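MtVAO615 (Myceliophthora thermophila, PDB 6F72) carries a bicovalently bound FAD and is probably an oxidoreductase whose reduced form reacts rapidly with molecular oxygen, though no substrate is known. Local coordinates at residues A[193-199]-A[290-296]; A[251-255]-A[265-269]. All coordinates share one frame; numbering follows the deposited sequence.

Contact 1: residues A[193-199]-A[290-296]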
ATOM      1  N   PRO A 193      10.507  -0.630 -23.652  1.00 27.02           N
ATOM      2  CA  PRO A 193       9.073  -0.889 -23.512  1.00 26.74           C
ATOM      3  C   PRO A 193       8.507  -0.138 -22.315  1.00 26.05           C
ATOM      4  O   PRO A 193       9.232   0.132 -21.341  1.00 25.80           O
ATOM      5  CB  PRO A 193       8.990  -2.404 -23.281  1.00 26.93           C
ATOM      6  CG  PRO A 193      10.393  -2.930 -23.401  1.00 27.35           C
ATOM      7  CD  PRO A 193      11.324  -1.783 -23.227  1.00 27.18           C
ATOM      8  N   ALA A 194       7.229   0.210 -22.409  1.00 25.83           N
ATOM      9  CA  ALA A 194       6.487   0.859 -21.338  1.00 25.09           C
ATOM     10  C   ALA A 194       5.015   0.436 -21.389  1.00 25.02           C
ATOM     11  O   ALA A 194       4.524  -0.085 -22.405  1.00 25.49           O
ATOM     12  CB  ALA A 194       6.614   2.372 -21.439  1.00 25.00           C
ATOM     13  N   ALA A 195       4.325   0.666 -20.281  1.00 24.40           N
ATOM     14  CA  ALA A 195       2.898   0.407 -20.180  1.00 24.30           C
ATOM     15  C   ALA A 195       2.211   1.644 -19.613  1.00 23.89           C
ATOM     16  O   ALA A 195       2.617   2.167 -18.572  1.00 23.47           O
ATOM     17  CB  ALA A 195       2.645  -0.807 -19.306  1.00 24.11           C
ATOM     18  N   LYS A 196       1.200   2.135 -20.328  1.00 24.13           N
ATOM     19  CA  LYS A 196       0.319   3.162 -19.796  1.00 23.86           C
ATOM     20  C   LYS A 196      -0.855   2.437 -19.135  1.00 23.64           C
ATOM     21  O   LYS A 196      -1.494   1.582 -19.759  1.00 24.01           O
ATOM     22  CB  LYS A 196      -0.152   4.098 -20.903  1.00 24.40           C
ATOM     23  CG  LYS A 196      -0.958   5.285 -20.403  1.00 24.42           C
ATOM     24  CD  LYS A 196      -1.345   6.201 -21.552  1.00 25.11           C
ATOM     25  CE  LYS A 196      -2.538   7.059 -21.174  1.00 25.27           C
ATOM     26  NZ  LYS A 196      -2.909   7.973 -22.286  1.00 26.00           N
ATOM     27  N   LEU A 197      -1.113   2.759 -17.869  1.00 23.06           N
ATOM     28  CA  LEU A 197      -2.126   2.045 -17.092  1.00 22.80           C
ATOM     29  C   LEU A 197      -3.101   3.000 -16.435  1.00 22.54           C
ATOM     30  O   LEU A 197      -2.687   3.958 -15.787  1.00 22.14           O
ATOM     31  CB  LEU A 197      -1.464   1.163 -16.017  1.00 22.47           C
ATOM     32  CG  LEU A 197      -0.366   0.146 -16.354  1.00 22.59           C
ATOM     33  CD1 LEU A 197       0.174  -0.475 -15.069  1.00 22.29           C
ATOM     34  CD2 LEU A 197      -0.841  -0.939 -17.317  1.00 23.09           C
ATOM     35  N   GLY A 198      -4.401   2.728 -16.597  1.00 22.71           N
ATOM     36  CA  GLY A 198      -5.437   3.545 -15.960  1.00 22.60           C
ATOM     37  C   GLY A 198      -5.355   3.454 -14.435  1.00 22.06           C
ATOM     38  O   GLY A 198      -4.828   2.477 -13.893  1.00 21.79           O
ATOM     39  N   ALA A 199      -5.877   4.474 -13.753  1.00 21.93           N
ATOM     40  CA  ALA A 199      -5.749   4.625 -12.303  1.00 21.59           C
ATOM     41  C   ALA A 199      -6.279   3.461 -11.444  1.00 21.53           C
ATOM     42  O   ALA A 199      -5.828   3.279 -10.310  1.00 21.25           O
ATOM     43  CB  ALA A 199      -6.369   5.939 -11.866  1.00 21.69           C
ATOM     44  N   LEU A 290      -5.225   9.922 -13.238  1.00 20.65           N
ATOM     45  CA  LEU A 290      -6.049   9.158 -14.183  1.00 21.15           C
ATOM     46  C   LEU A 290      -5.313   7.973 -14.788  1.00 21.18           C
ATOM     47  O   LEU A 290      -5.912   6.957 -15.124  1.00 21.31           O
ATOM     48  CB  LEU A 290      -6.580  10.071 -15.284  1.00 21.72           C
ATOM     49  CG  LEU A 290      -7.473  11.252 -14.892  1.00 22.01           C
ATOM     50  CD1 LEU A 290      -7.613  12.171 -16.097  1.00 22.59           C
ATOM     51  CD2 LEU A 290      -8.846  10.797 -14.417  1.00 22.19           C
ATOM     52  N   SER A 291      -3.998   8.115 -14.939  1.00 21.21           N
ATOM     53  CA  SER A 291      -3.157   7.030 -15.419  1.00 21.38           C
ATOM     54  C   SER A 291      -1.718   7.341 -15.075  1.00 21.32           C
ATOM     55  O   SER A 291      -1.384   8.488 -14.742  1.00 21.25           O
ATOM     56  CB  SER A 291      -3.305   6.839 -16.944  1.00 21.89           C
ATOM     57  OG  SER A 291      -2.588   7.828 -17.669  1.00 22.08           O
ATOM     58  N   MET A 292      -0.883   6.307 -15.154  1.00 21.54           N
ATOM     59  CA  MET A 292       0.571   6.458 -15.157  1.00 21.68           C
ATOM     60  C   MET A 292       1.148   5.714 -16.350  1.00 22.10           C
ATOM     61  O   MET A 292       0.561   4.749 -16.846  1.00 22.38           O
ATOM     62  CB  MET A 292       1.181   5.946 -13.836  1.00 21.41           C
ATOM     63  CG  MET A 292       1.284   4.436 -13.686  1.00 21.48           C
ATOM     64  SD  MET A 292       2.191   3.969 -12.201  1.00 21.42           S
ATOM     65  CE  MET A 292       2.483   2.227 -12.538  1.00 21.47           C
ATOM     66  N   THR A 293       2.283   6.189 -16.836  1.00 22.40           N
ATOM     67  CA  THR A 293       3.055   5.436 -17.797  1.00 22.80           C
ATOM     68  C   THR A 293       4.306   5.010 -17.053  1.00 22.62           C
ATOM     69  O   THR A 293       4.926   5.821 -16.354  1.00 22.36           O
ATOM     70  CB  THR A 293       3.362   6.291 -19.023  1.00 23.34           C
ATOM     71  OG1 THR A 293       2.126   6.805 -19.520  1.00 23.68           O
ATOM     72  CG2 THR A 293       4.064   5.472 -20.116  1.00 23.79           C
ATOM     73  N   ALA A 294       4.649   3.732 -17.179  1.00 22.79           N
ATOM     74  CA  ALA A 294       5.778   3.175 -16.454  1.00 22.81           C
ATOM     75  C   ALA A 294       6.560   2.195 -17.294  1.00 23.33           C
ATOM     76  O   ALA A 294       6.009   1.523 -18.178  1.00 23.62           O
ATOM     77  CB  ALA A 294       5.315   2.507 -15.171  1.00 22.52           C
ATOM     78  N   ARG A 295       7.849   2.127 -16.985  1.00 24.80           N
ATOM     79  CA  ARG A 295       8.784   1.170 -17.561  1.00 25.24           C
ATOM     80  C   ARG A 295       8.314  -0.282 -17.459  1.00 25.11           C
ATOM     81  O   ARG A 295       7.806  -0.714 -16.430  1.00 24.55           O
ATOM     82  CB  ARG A 295      10.165   1.316 -16.898  1.00 25.21           C
ATOM     83  CG  ARG A 295      10.693   2.745 -16.858  1.00 25.47           C
ATOM     84  CD  ARG A 295      12.171   2.843 -16.458  1.00 25.75           C
ATOM     85  NE  ARG A 295      12.454   2.358 -15.109  1.00 25.26           N
ATOM     86  CZ  ARG A 295      13.602   2.545 -14.447  1.00 25.50           C
ATOM     87  NH1 ARG A 295      14.611   3.232 -15.002  1.00 26.16           N
ATOM     88  NH2 ARG A 295      13.743   2.043 -13.220  1.00 24.97           N
ATOM     89  N   LEU A 296       8.459  -1.002 -18.562  1.00 25.85           N
ATOM     90  CA  LEU A 296       8.373  -2.453 -18.579  1.00 26.19           C
ATOM     91  C   LEU A 296       9.766  -3.006 -18.752  1.00 26.79           C
ATOM     92  O   LEU A 296      10.621  -2.336 -19.307  1.00 27.30           O
ATOM     93  CB  LEU A 296       7.474  -2.940 -19.722  1.00 26.59           C
ATOM     94  CG  LEU A 296       5.967  -2.784 -19.519  1.00 26.38           C
ATOM     95  CD1 LEU A 296       5.233  -3.364 -20.716  1.00 27.00           C
ATOM     96  CD2 LEU A 296       5.505  -3.454 -18.232  1.00 25.81           C
TER
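Leu296 is the residue most covered in this antiparallel pair: its isobutyl group reaches across to strand 193-198, where CG rests 3.9 Å from Ala195 CB and CD1 3.8 Å from Ala194 O, while its CB meets Pro193 CB. With CG anti to the carbonyl carbon (chi1 -76°), the branch lies against the Ala195 methyl and the Ala194 carbonyl, the small methyl letting the leucine come close to the backbone. Further along the same face Leu197 and Met292 meet more loosely, CD1 to CE at 4.4 Å. The other face carries Lys196, extended over Thr293 and Ser291: its CG passes 3.5 Å from Thr293 OG1 and its CE 3.6 Å from Ser291 OG, whose partner is Glu255. Gly198 puts no side chain opposite Ser291. Five backbone bonds, from Leu296 N to Pro193 O at one end to Met292 N to Leu197 O at the other, join the strands, and a more bent sixth, Ala199 N to Leu290 O at 2.8 Å, carries the pairing one residue past strand 193-198; Ala199 itself touches the FAD. In the sheet, strand 179-186 borders 193-198 and strand 251-257 borders 288-298, while helix 227-233 covers the face of Leu197 and Met292.

Contact 2: residues A[251-255]-A[265-269]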
ATOM      1  N   VAL A 251       8.325   5.198 -12.893  1.00 19.98           N
ATOM      2  CA  VAL A 251       7.324   6.084 -13.469  1.00 19.89           C
ATOM      3  C   VAL A 251       7.930   6.974 -14.544  1.00 20.15           C
ATOM      4  O   VAL A 251       8.987   7.610 -14.340  1.00 20.27           O
ATOM      5  CB  VAL A 251       6.584   6.947 -12.419  1.00 19.64           C
ATOM      6  CG1 VAL A 251       5.455   7.733 -13.085  1.00 19.71           C
ATOM      7  CG2 VAL A 251       5.984   6.074 -11.345  1.00 19.41           C
ATOM      8  N   LEU A 252       7.257   7.007 -15.696  1.00 20.25           N
ATOM      9  CA  LEU A 252       7.650   7.893 -16.785  1.00 20.55           C
ATOM     10  C   LEU A 252       6.774   9.141 -16.820  1.00 20.52           C
ATOM     11  O   LEU A 252       7.274  10.250 -16.978  1.00 20.64           O
ATOM     12  CB  LEU A 252       7.634   7.154 -18.128  1.00 20.91           C
ATOM     13  CG  LEU A 252       8.457   5.871 -18.244  1.00 21.01           C
ATOM     14  CD1 LEU A 252       8.082   5.142 -19.520  1.00 21.43           C
ATOM     15  CD2 LEU A 252       9.956   6.171 -18.216  1.00 21.27           C
ATOM     16  N   GLU A 253       5.462   8.944 -16.674  1.00 20.36           N
ATOM     17  CA  GLU A 253       4.465  10.007 -16.803  1.00 20.49           C
ATOM     18  C   GLU A 253       3.339   9.764 -15.835  1.00 20.20           C
ATOM     19  O   GLU A 253       3.036   8.615 -15.547  1.00 20.01           O
ATOM     20  CB  GLU A 253       3.866  10.007 -18.208  1.00 20.94           C
ATOM     21  CG  GLU A 253       4.876  10.406 -19.271  1.00 21.40           C
ATOM     22  CD  GLU A 253       4.294  10.448 -20.667  1.00 21.96           C
ATOM     23  OE1 GLU A 253       3.168  10.971 -20.831  1.00 22.13           O
ATOM     24  OE2 GLU A 253       4.987   9.984 -21.594  1.00 22.32           O
ATOM     25  N   TRP A 254       2.755  10.860 -15.345  1.00 20.25           N
ATOM     26  CA  TRP A 254       1.496  10.864 -14.602  1.00 20.16           C
ATOM     27  C   TRP A 254       0.524  11.704 -15.406  1.00 20.57           C
ATOM     28  O   TRP A 254       0.843  12.838 -15.774  1.00 20.82           O
ATOM     29  CB  TRP A 254       1.639  11.526 -13.230  1.00 19.95           C
ATOM     30  CG  TRP A 254       2.505  10.789 -12.249  1.00 19.68           C
ATOM     31  CD1 TRP A 254       3.775  11.137 -11.844  1.00 19.64           C
ATOM     32  CD2 TRP A 254       2.166   9.597 -11.539  1.00 19.45           C
ATOM     33  NE1 TRP A 254       4.246  10.222 -10.928  1.00 19.46           N
ATOM     34  CE2 TRP A 254       3.281   9.264 -10.724  1.00 19.30           C
ATOM     35  CE3 TRP A 254       1.028   8.758 -11.518  1.00 19.41           C
ATOM     36  CZ2 TRP A 254       3.289   8.139  -9.893  1.00 19.14           C
ATOM     37  CZ3 TRP A 254       1.046   7.633 -10.701  1.00 19.22           C
ATOM     38  CH2 TRP A 254       2.164   7.338  -9.893  1.00 19.08           C
ATOM     39  N   GLU A 255      -0.659  11.149 -15.657  1.00 20.68           N
ATOM     40  CA  GLU A 255      -1.766  11.913 -16.199  1.00 21.12           C
ATOM     41  C   GLU A 255      -2.724  12.198 -15.045  1.00 20.96           C
ATOM     42  O   GLU A 255      -3.101  11.294 -14.312  1.00 20.64           O
ATOM     43  CB  GLU A 255      -2.446  11.128 -17.314  1.00 21.51           C
ATOM     44  CG  GLU A 255      -3.639  11.838 -17.939  1.00 22.04           C
ATOM     45  CD  GLU A 255      -4.556  10.905 -18.698  1.00 22.39           C
ATOM     46  OE1 GLU A 255      -4.263   9.691 -18.783  1.00 22.17           O
ATOM     47  OE2 GLU A 255      -5.586  11.397 -19.218  1.00 22.99           O
ATOM     48  N   VAL A 265      -0.416  16.394 -17.881  1.00 22.93           N
ATOM     49  CA  VAL A 265       0.562  15.314 -17.859  1.00 22.46           C
ATOM     50  C   VAL A 265       1.830  15.846 -17.165  1.00 22.21           C
ATOM     51  O   VAL A 265       2.313  16.939 -17.486  1.00 22.59           O
ATOM     52  CB  VAL A 265       0.850  14.761 -19.280  1.00 22.83           C
ATOM     53  CG1 VAL A 265       1.962  13.720 -19.258  1.00 22.45           C
ATOM     54  CG2 VAL A 265      -0.413  14.137 -19.877  1.00 23.07           C
ATOM     55  N   ALA A 266       2.318  15.072 -16.190  1.00 21.62           N
ATOM     56  CA  ALA A 266       3.532  15.365 -15.436  1.00 21.35           C
ATOM     57  C   ALA A 266       4.597  14.338 -15.788  1.00 21.17           C
ATOM     58  O   ALA A 266       4.352  13.125 -15.737  1.00 20.89           O
ATOM     59  CB  ALA A 266       3.264  15.377 -13.932  1.00 20.95           C
ATOM     60  N   THR A 267       5.765  14.852 -16.169  1.00 21.33           N
ATOM     61  CA  THR A 267       6.893  14.047 -16.622  1.00 21.30           C
ATOM     62  C   THR A 267       8.165  14.699 -16.045  1.00 21.33           C
ATOM     63  O   THR A 267       8.092  15.809 -15.501  1.00 21.35           O
ATOM     64  CB  THR A 267       6.982  13.959 -18.185  1.00 21.79           C
ATOM     65  OG1 THR A 267       7.738  15.058 -18.698  1.00 22.29           O
ATOM     66  CG2 THR A 267       5.601  13.921 -18.868  1.00 21.96           C
ATOM     67  N   PRO A 268       9.331  14.022 -16.147  1.00 21.39           N
ATOM     68  CA  PRO A 268      10.583  14.698 -15.742  1.00 21.67           C
ATOM     69  C   PRO A 268      10.882  16.001 -16.505  1.00 22.30           C
ATOM     70  O   PRO A 268      11.617  16.844 -15.997  1.00 22.51           O
ATOM     71  CB  PRO A 268      11.659  13.655 -16.055  1.00 21.72           C
ATOM     72  CG  PRO A 268      10.945  12.353 -15.982  1.00 21.32           C
ATOM     73  CD  PRO A 268       9.579  12.618 -16.532  1.00 21.27           C
ATOM     74  N   THR A 269      10.321  16.162 -17.709  1.00 22.72           N
ATOM     75  CA  THR A 269      10.493  17.403 -18.476  1.00 23.40           C
ATOM     76  C   THR A 269       9.214  18.246 -18.706  1.00 23.66           C
ATOM     77  O   THR A 269       9.206  19.117 -19.586  1.00 24.27           O
ATOM     78  CB  THR A 269      11.238  17.148 -19.814  1.00 23.95           C
ATOM     79  OG1 THR A 269      10.637  16.044 -20.513  1.00 23.83           O
ATOM     80  CG2 THR A 269      12.728  16.852 -19.560  1.00 24.03           C
TER
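Val265 opens the second segment by meeting Glu253 and Glu255 of strand 251-257. Its CG1, anti to the backbone N (chi1 175°), swings beside the Glu253 carboxylate and lies 3.4 Å from OE1, while CG2 sits more loosely by Glu255 CG. Both carboxylates have polar partners elsewhere: Glu253 OE2 bonds to Tyr185 OH, and Glu255 is held between Ser291 OG on OE1 and His263 NE2 on OE2, which fixes the turn of its carboxylate. Ala266 pairs with Trp254 through two nearly straight backbone bonds, Ala266 N to Trp254 O at 2.7 Å and Trp254 N to Ala266 O at 2.8 Å. On their common face Trp254 CB and Ala266 CB are 4.2 Å apart. The indole, however, leads away from the partner strand, with Val251 CG1 over one ring face, toward its rim, and NE1 bonded to Ser279 OG. At Thr267 the strand has ended; its CG2 lies alongside the Glu253 chain, 3.6 Å from CG, both side chains pointing the same way. Pro268 follows, its CD 3.3 Å from Leu252 O. Thr269 closes an ST turn by giving its N-H to Thr267 OG1 at 3.0 Å. Across the other edge of strand 251-257, Leu252 and Glu253 both face Thr293 in a classic beta bulge. The pairing is that of a beta hairpin, strands 251-257 and 263-266, within the FAD-binding PCMH-type region.

Both contacts belong to one antiparallel sheet, in which strands 288-298 and 251-257 are neighbours, so contact 2 extends the pairing begun in contact 1; along the chain its hairpin is nested inside the loop that contact 1 closes. Thr293 O and Leu252 N, 2.7 Å apart, probably join them by a hydrogen bond, and Met292 CB packs on the Trp254 ring. Contact 1 is the more buried, with more backbone bonds, aliphatic contacts on the Leu197-Met292 face and a lysine chain over hydroxyls on the other. It lies at the cofactor, whereas Trp254 of contact 2 is about 7 Å from the FAD, side chain to ligand. Contact 2 is partly buried and carries two glutamates, its second strand running out into a turn.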